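Local coordinates for ferrous iron transport protein B (Legionella pneumophila, PDB 3IBY), which probably transports ferrous iron across the inner membrane in a GTP-driven uptake system, this piece being its cytosolic GTP-binding and GDI part, at residues A[2-7]-A[50-55]; A[13-18]-A[37-42]. All coordinates share one frame; numbering follows the deposited sequence.

Contact 1 of 2, residues A[2-7]-A[50-55]; sequences THALLI and IEITDL
Ala4 and Thr53 lie at the middle of a zipper of five main-chain hydrogen bonds between the strands of 2-7 and 50-55, a clear example of parallel pairing. Thr53 N gives its hydrogen to Ala4 O at 3.0 Å, and Leu6 N in turn reaches Thr53 O at 2.8 Å. Ala4 N is held by Glu51 O, while Thr2 O receives Glu51 N and Leu6 O receives Leu55 N at the two ends. The pairing thus uses both polar backbone atoms of Ala4 and Leu6 on one strand and of Glu51 and Thr53 on the other; the intervening His3 and Leu5 turn theirs to Asp85 and strand 86-92.

Side chains divide between the two faces. Ala4, Leu6, Ile52 and Asp54 share one, where Ile52 CG2 lies 4.1 Å from Leu6 CB. With CG anti to the backbone N (chi1 -174°), Leu6 brings its CD2 branch to 3.8 Å from Asp54 OD1, the two side chains crossing at a slant. On the other face the methyl branch CD2 of Leu5 runs beside Thr53 CB, 4.1 Å away, and the edge of the His3 ring meets Thr53. Beyond them, Ile7 CD1 and Leu55 CD1 touch at 3.9 Å.

Farther out, Leu17 of helix 14-22 packs on Leu6, and Leu21 on Ile52. The one acidic group on this oily face, Asp54, answers Lys14 with a salt bridge. It begins the sequence Asp-Leu-Pro-Gly, matching the G3 motif of GTPases, so the buried pairing probably fixes where that predicted nucleotide-binding turn starts.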
loop_
_atom_site.group_PDB
_atom_site.type_symbol
_atom_site.label_atom_id
_atom_site.label_comp_id
_atom_site.label_asym_id
_atom_site.label_seq_id
_atom_site.Cartn_x
_atom_site.Cartn_y
_atom_site.Cartn_z
ATOM N N THR A 2 -18.406 -6.410 -2.396
ATOM C CA THR A 2 -17.339 -5.407 -2.581
ATOM C C THR A 2 -16.028 -6.046 -2.136
ATOM O O THR A 2 -15.968 -6.728 -1.124
ATOM C CB THR A 2 -17.632 -4.053 -1.844
ATOM O OG1 THR A 2 -16.694 -3.859 -0.792
ATOM C CG2 THR A 2 -19.051 -4.000 -1.287
ATOM N N HIS A 3 -14.974 -5.807 -2.908
ATOM C CA HIS A 3 -13.770 -6.636 -2.854
ATOM C C HIS A 3 -12.572 -5.851 -2.366
ATOM O O HIS A 3 -12.189 -4.819 -2.944
ATOM C CB HIS A 3 -13.486 -7.226 -4.245
ATOM C CG HIS A 3 -12.233 -8.035 -4.319
ATOM N ND1 HIS A 3 -11.748 -8.764 -3.252
ATOM C CD2 HIS A 3 -11.380 -8.253 -5.335
ATOM C CE1 HIS A 3 -10.638 -9.386 -3.608
ATOM N NE2 HIS A 3 -10.389 -9.080 -4.865
ATOM N N ALA A 4 -11.971 -6.363 -1.304
ATOM C CA ALA A 4 -10.906 -5.642 -0.593
ATOM C C ALA A 4 -9.625 -6.448 -0.604
ATOM O O ALA A 4 -9.619 -7.590 -0.187
ATOM C CB ALA A 4 -11.334 -5.361 0.829
ATOM N N LEU A 5 -8.552 -5.871 -1.124
ATOM C CA LEU A 5 -7.223 -6.473 -0.977
ATOM C C LEU A 5 -6.667 -6.097 0.406
ATOM O O LEU A 5 -6.836 -4.957 0.842
ATOM C CB LEU A 5 -6.245 -5.950 -2.022
ATOM C CG LEU A 5 -6.611 -6.069 -3.475
ATOM C CD1 LEU A 5 -5.472 -5.471 -4.367
ATOM C CD2 LEU A 5 -6.920 -7.525 -3.809
ATOM N N LEU A 6 -6.003 -7.052 1.065
ATOM C CA LEU A 6 -5.312 -6.791 2.347
ATOM C C LEU A 6 -3.775 -6.821 2.151
ATOM O O LEU A 6 -3.194 -7.821 1.709
ATOM C CB LEU A 6 -5.779 -7.813 3.392
ATOM C CG LEU A 6 -5.361 -7.737 4.857
ATOM C CD1 LEU A 6 -5.916 -6.477 5.588
ATOM C CD2 LEU A 6 -5.799 -9.093 5.543
ATOM N N ILE A 7 -3.135 -5.696 2.457
ATOM C CA ILE A 7 -1.730 -5.465 2.115
ATOM C C ILE A 7 -0.940 -4.885 3.271
ATOM O O ILE A 7 -1.427 -3.998 3.988
ATOM C CB ILE A 7 -1.587 -4.420 0.968
ATOM C CG1 ILE A 7 -2.705 -4.601 -0.057
ATOM C CG2 ILE A 7 -0.221 -4.514 0.329
ATOM C CD1 ILE A 7 -2.422 -3.993 -1.418
ATOM N N ILE A 50 -18.500 -8.700 1.937
ATOM C CA ILE A 50 -17.164 -8.184 1.721
ATOM C C ILE A 50 -16.231 -9.328 1.472
ATOM O O ILE A 50 -16.067 -10.200 2.332
ATOM C CB ILE A 50 -16.646 -7.284 2.894
ATOM C CG1 ILE A 50 -17.287 -5.889 2.842
ATOM C CG2 ILE A 50 -15.201 -7.060 2.737
ATOM C CD1 ILE A 50 -18.354 -5.656 3.812
ATOM N N GLU A 51 -15.601 -9.320 0.295
ATOM C CA GLU A 51 -14.656 -10.369 -0.035
ATOM C C GLU A 51 -13.288 -9.780 0.174
ATOM O O GLU A 51 -13.100 -8.582 -0.023
ATOM C CB GLU A 51 -14.805 -10.833 -1.475
ATOM C CG GLU A 51 -16.228 -10.960 -1.956
ATOM C CD GLU A 51 -16.309 -11.389 -3.408
ATOM O OE1 GLU A 51 -16.092 -10.497 -4.296
ATOM O OE2 GLU A 51 -16.608 -12.604 -3.641
ATOM N N ILE A 52 -12.354 -10.626 0.583
ATOM C CA ILE A 52 -11.011 -10.209 0.954
ATOM C C ILE A 52 -9.984 -11.167 0.392
ATOM O O ILE A 52 -10.123 -12.417 0.543
ATOM C CB ILE A 52 -10.763 -10.138 2.486
ATOM C CG1 ILE A 52 -11.583 -9.055 3.115
ATOM C CG2 ILE A 52 -9.285 -9.805 2.804
ATOM C CD1 ILE A 52 -10.844 -8.230 4.119
ATOM N N THR A 53 -8.964 -10.567 -0.227
ATOM C CA THR A 53 -7.860 -11.311 -0.702
ATOM C C THR A 53 -6.636 -10.856 0.044
ATOM O O THR A 53 -6.293 -9.643 0.073
ATOM C CB THR A 53 -7.674 -11.162 -2.173
ATOM O OG1 THR A 53 -8.852 -11.620 -2.869
ATOM C CG2 THR A 53 -6.492 -11.977 -2.592
ATOM N N ASP A 54 -5.980 -11.822 0.672
ATOM C CA ASP A 54 -4.761 -11.527 1.366
ATOM C C ASP A 54 -3.584 -11.485 0.410
ATOM O O ASP A 54 -3.382 -12.449 -0.332
ATOM C CB ASP A 54 -4.452 -12.598 2.395
ATOM C CG ASP A 54 -3.396 -12.162 3.353
ATOM O OD1 ASP A 54 -3.152 -10.915 3.512
ATOM O OD2 ASP A 54 -2.849 -13.060 4.000
ATOM N N LEU A 55 -2.780 -10.411 0.465
ATOM C CA LEU A 55 -1.529 -10.372 -0.313
ATOM C C LEU A 55 -0.371 -10.603 0.567
ATOM O O LEU A 55 -0.388 -10.138 1.665
ATOM C CB LEU A 55 -1.315 -9.046 -0.989
ATOM C CG LEU A 55 -2.381 -8.687 -1.986
ATOM C CD1 LEU A 55 -1.817 -7.583 -2.765
ATOM C CD2 LEU A 55 -2.824 -9.929 -2.878
#

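Contact 2 of 2, residues A[13-18]-A[37-42]; sequences GKTTLF and EKKTGE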
loop_
_atom_site.group_PDB
_atom_site.type_symbol
_atom_site.label_atom_id
_atom_site.label_comp_id
_atom_site.label_asym_id
_atom_site.label_seq_id
_atom_site.Cartn_x
_atom_site.Cartn_y
_atom_site.Cartn_z
ATOM N N GLY A 13 0.902 -8.638 11.775
ATOM C CA GLY A 13 -0.413 -9.171 12.192
ATOM C C GLY A 13 -1.408 -9.203 11.043
ATOM O O GLY A 13 -2.621 -9.184 11.239
ATOM N N LYS A 14 -0.897 -9.228 9.819
ATOM C CA LYS A 14 -1.760 -9.105 8.668
ATOM C C LYS A 14 -2.671 -10.311 8.681
ATOM O O LYS A 14 -3.844 -10.186 8.489
ATOM C CB LYS A 14 -0.929 -9.045 7.400
ATOM C CG LYS A 14 -1.735 -8.855 6.149
ATOM C CD LYS A 14 -0.877 -8.586 4.939
ATOM C CE LYS A 14 -0.021 -9.784 4.552
ATOM N NZ LYS A 14 -0.793 -11.027 4.191
ATOM N N THR A 15 -2.107 -11.474 8.966
ATOM C CA THR A 15 -2.843 -12.711 8.964
ATOM C C THR A 15 -3.835 -12.740 10.094
ATOM O O THR A 15 -4.956 -13.178 9.932
ATOM C CB THR A 15 -1.878 -13.885 9.106
ATOM O OG1 THR A 15 -1.152 -14.022 7.887
ATOM C CG2 THR A 15 -2.605 -15.193 9.393
ATOM N N THR A 16 -3.417 -12.275 11.257
ATOM C CA THR A 16 -4.329 -12.148 12.372
ATOM C C THR A 16 -5.513 -11.260 12.013
ATOM O O THR A 16 -6.633 -11.580 12.370
ATOM C CB THR A 16 -3.571 -11.626 13.592
ATOM O OG1 THR A 16 -2.514 -12.546 13.857
ATOM C CG2 THR A 16 -4.456 -11.498 14.844
ATOM N N LEU A 17 -5.297 -10.158 11.293
ATOM C CA LEU A 17 -6.449 -9.297 10.912
ATOM C C LEU A 17 -7.343 -10.027 9.951
ATOM O O LEU A 17 -8.569 -9.994 10.049
ATOM C CB LEU A 17 -6.003 -7.979 10.313
ATOM C CG LEU A 17 -7.207 -7.123 9.896
ATOM C CD1 LEU A 17 -8.222 -6.888 11.021
ATOM C CD2 LEU A 17 -6.661 -5.827 9.365
ATOM N N PHE A 18 -6.698 -10.728 9.028
ATOM C CA PHE A 18 -7.387 -11.572 8.108
ATOM C C PHE A 18 -8.279 -12.519 8.836
ATOM O O PHE A 18 -9.400 -12.725 8.405
ATOM C CB PHE A 18 -6.427 -12.377 7.280
ATOM C CG PHE A 18 -7.114 -13.216 6.249
ATOM C CD1 PHE A 18 -7.662 -12.609 5.109
ATOM C CD2 PHE A 18 -7.261 -14.578 6.433
ATOM C CE1 PHE A 18 -8.311 -13.365 4.127
ATOM C CE2 PHE A 18 -7.932 -15.379 5.464
ATOM C CZ PHE A 18 -8.445 -14.781 4.293
ATOM N N GLU A 37 0.714 -19.832 -1.798
ATOM C CA GLU A 37 -0.632 -20.146 -1.369
ATOM C C GLU A 37 -1.388 -18.875 -1.314
ATOM O O GLU A 37 -0.859 -17.871 -0.891
ATOM C CB GLU A 37 -0.605 -20.876 -0.019
ATOM C CG GLU A 37 0.136 -22.238 -0.162
ATOM C CD GLU A 37 0.051 -23.152 1.034
ATOM O OE1 GLU A 37 -0.094 -22.644 2.175
ATOM O OE2 GLU A 37 0.141 -24.386 0.848
ATOM N N LYS A 38 -2.614 -18.874 -1.800
ATOM C CA LYS A 38 -3.433 -17.659 -1.740
ATOM C C LYS A 38 -4.488 -17.891 -0.699
ATOM O O LYS A 38 -5.043 -18.969 -0.637
ATOM C CB LYS A 38 -4.037 -17.405 -3.115
ATOM C CG LYS A 38 -5.032 -16.301 -3.232
ATOM C CD LYS A 38 -5.654 -16.293 -4.638
ATOM C CE LYS A 38 -6.728 -15.190 -4.817
ATOM N NZ LYS A 38 -6.816 -14.705 -6.187
ATOM N N LYS A 39 -4.772 -16.905 0.132
ATOM C CA LYS A 39 -5.857 -17.056 1.114
ATOM C C LYS A 39 -6.898 -16.052 0.756
ATOM O O LYS A 39 -6.579 -14.867 0.548
ATOM C CB LYS A 39 -5.384 -16.783 2.529
ATOM C CG LYS A 39 -4.662 -17.971 3.245
ATOM C CD LYS A 39 -3.128 -17.968 3.052
ATOM C CE LYS A 39 -2.375 -18.525 4.301
ATOM N NZ LYS A 39 -1.994 -17.445 5.307
ATOM N N THR A 40 -8.142 -16.516 0.659
ATOM C CA THR A 40 -9.259 -15.633 0.359
ATOM C C THR A 40 -10.306 -15.876 1.430
ATOM O O THR A 40 -10.378 -16.951 1.988
ATOM C CB THR A 40 -9.834 -15.889 -1.048
ATOM O OG1 THR A 40 -10.171 -17.287 -1.175
ATOM C CG2 THR A 40 -8.819 -15.454 -2.180
ATOM N N GLY A 41 -11.077 -14.853 1.753
ATOM C CA GLY A 41 -12.236 -15.015 2.612
ATOM C C GLY A 41 -13.296 -13.907 2.473
ATOM O O GLY A 41 -13.190 -13.006 1.651
ATOM N N GLU A 42 -14.339 -13.986 3.286
ATOM C CA GLU A 42 -15.409 -13.025 3.175
ATOM C C GLU A 42 -16.171 -12.845 4.502
ATOM O O GLU A 42 -16.136 -13.706 5.384
ATOM C CB GLU A 42 -16.323 -13.376 1.984
ATOM C CG GLU A 42 -16.899 -14.838 1.958
ATOM C CD GLU A 42 -15.860 -15.879 1.612
ATOM O OE1 GLU A 42 -15.061 -15.593 0.700
ATOM O OE2 GLU A 42 -15.815 -16.959 2.259
#
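Phe18 reaches from helix 14-22 to the backbone of strand 37-45, and its ring tip meets the peptide that joins Thr40 to Gly41. CZ lies 3.6 Å from Thr40 C, which sits in the plane of the ring at its edge, and 3.7 Å from Gly41 N. The neighbouring CE1 comes to 3.9 Å from the same nitrogen. With CG anti to the backbone N (chi1 -177°), the phenyl group is carried away from the helix and end-on against the strand. Gly41 presents only main chain there, which lets the ring tip come this near.

Lys39 supplies the second large share of the buried surface, through its aliphatic root. Its CB stands 4.1 Å from both CZ and CE2 of Phe18, at an oblique angle to the ring, and the two side chains slant across each other. The rest of the chain, bent at three torsions, leads toward Thr15, leaving NZ 4.4 Å from its OG1, too long for a bond. The ammonium groups of Lys14 and Lys39 stay 6.6 Å apart, NZ to NZ, and Lys14 NZ turns instead to Asp54. Gly13, Lys14 and Thr15 belong to the predicted P-loop.

The axes of 14-18 and 37-42 come no nearer than 11.0 Å, and a single aromatic side chain bridges most of that gap. Phe18 also rests on Leu6 of strand 3-8, Ile52 of strand 48-54 and Gln26 of strand 26-30, while Lys39 leans on Val28. The P-loop helix is thereby tied to the sheet across four of its strands.

How the contacts relate
The two contacts, with centres about 8 Å apart, illustrate how a P-loop GTPase sets part of its predicted nucleotide site where strands of one sheet meet the first helix. Strand 3-8 of contact 1 leads through the P-loop into helix 14-22 of contact 2, and strand 37-45 turns back into strand 48-54. Lys14 NZ joins the two, lying 2.5 Å from Asp54 OD1 in a salt bridge and 2.7 Å from Leu55 O. A probable hydrogen bond from Ile52 N to Gly41 O, 2.7 Å, stitches the neighbouring strands together. Predicted GTP-binding residues occur in both: Asp54 and Leu55 in contact 1, Gly13 to Thr15 and Glu37 in contact 2.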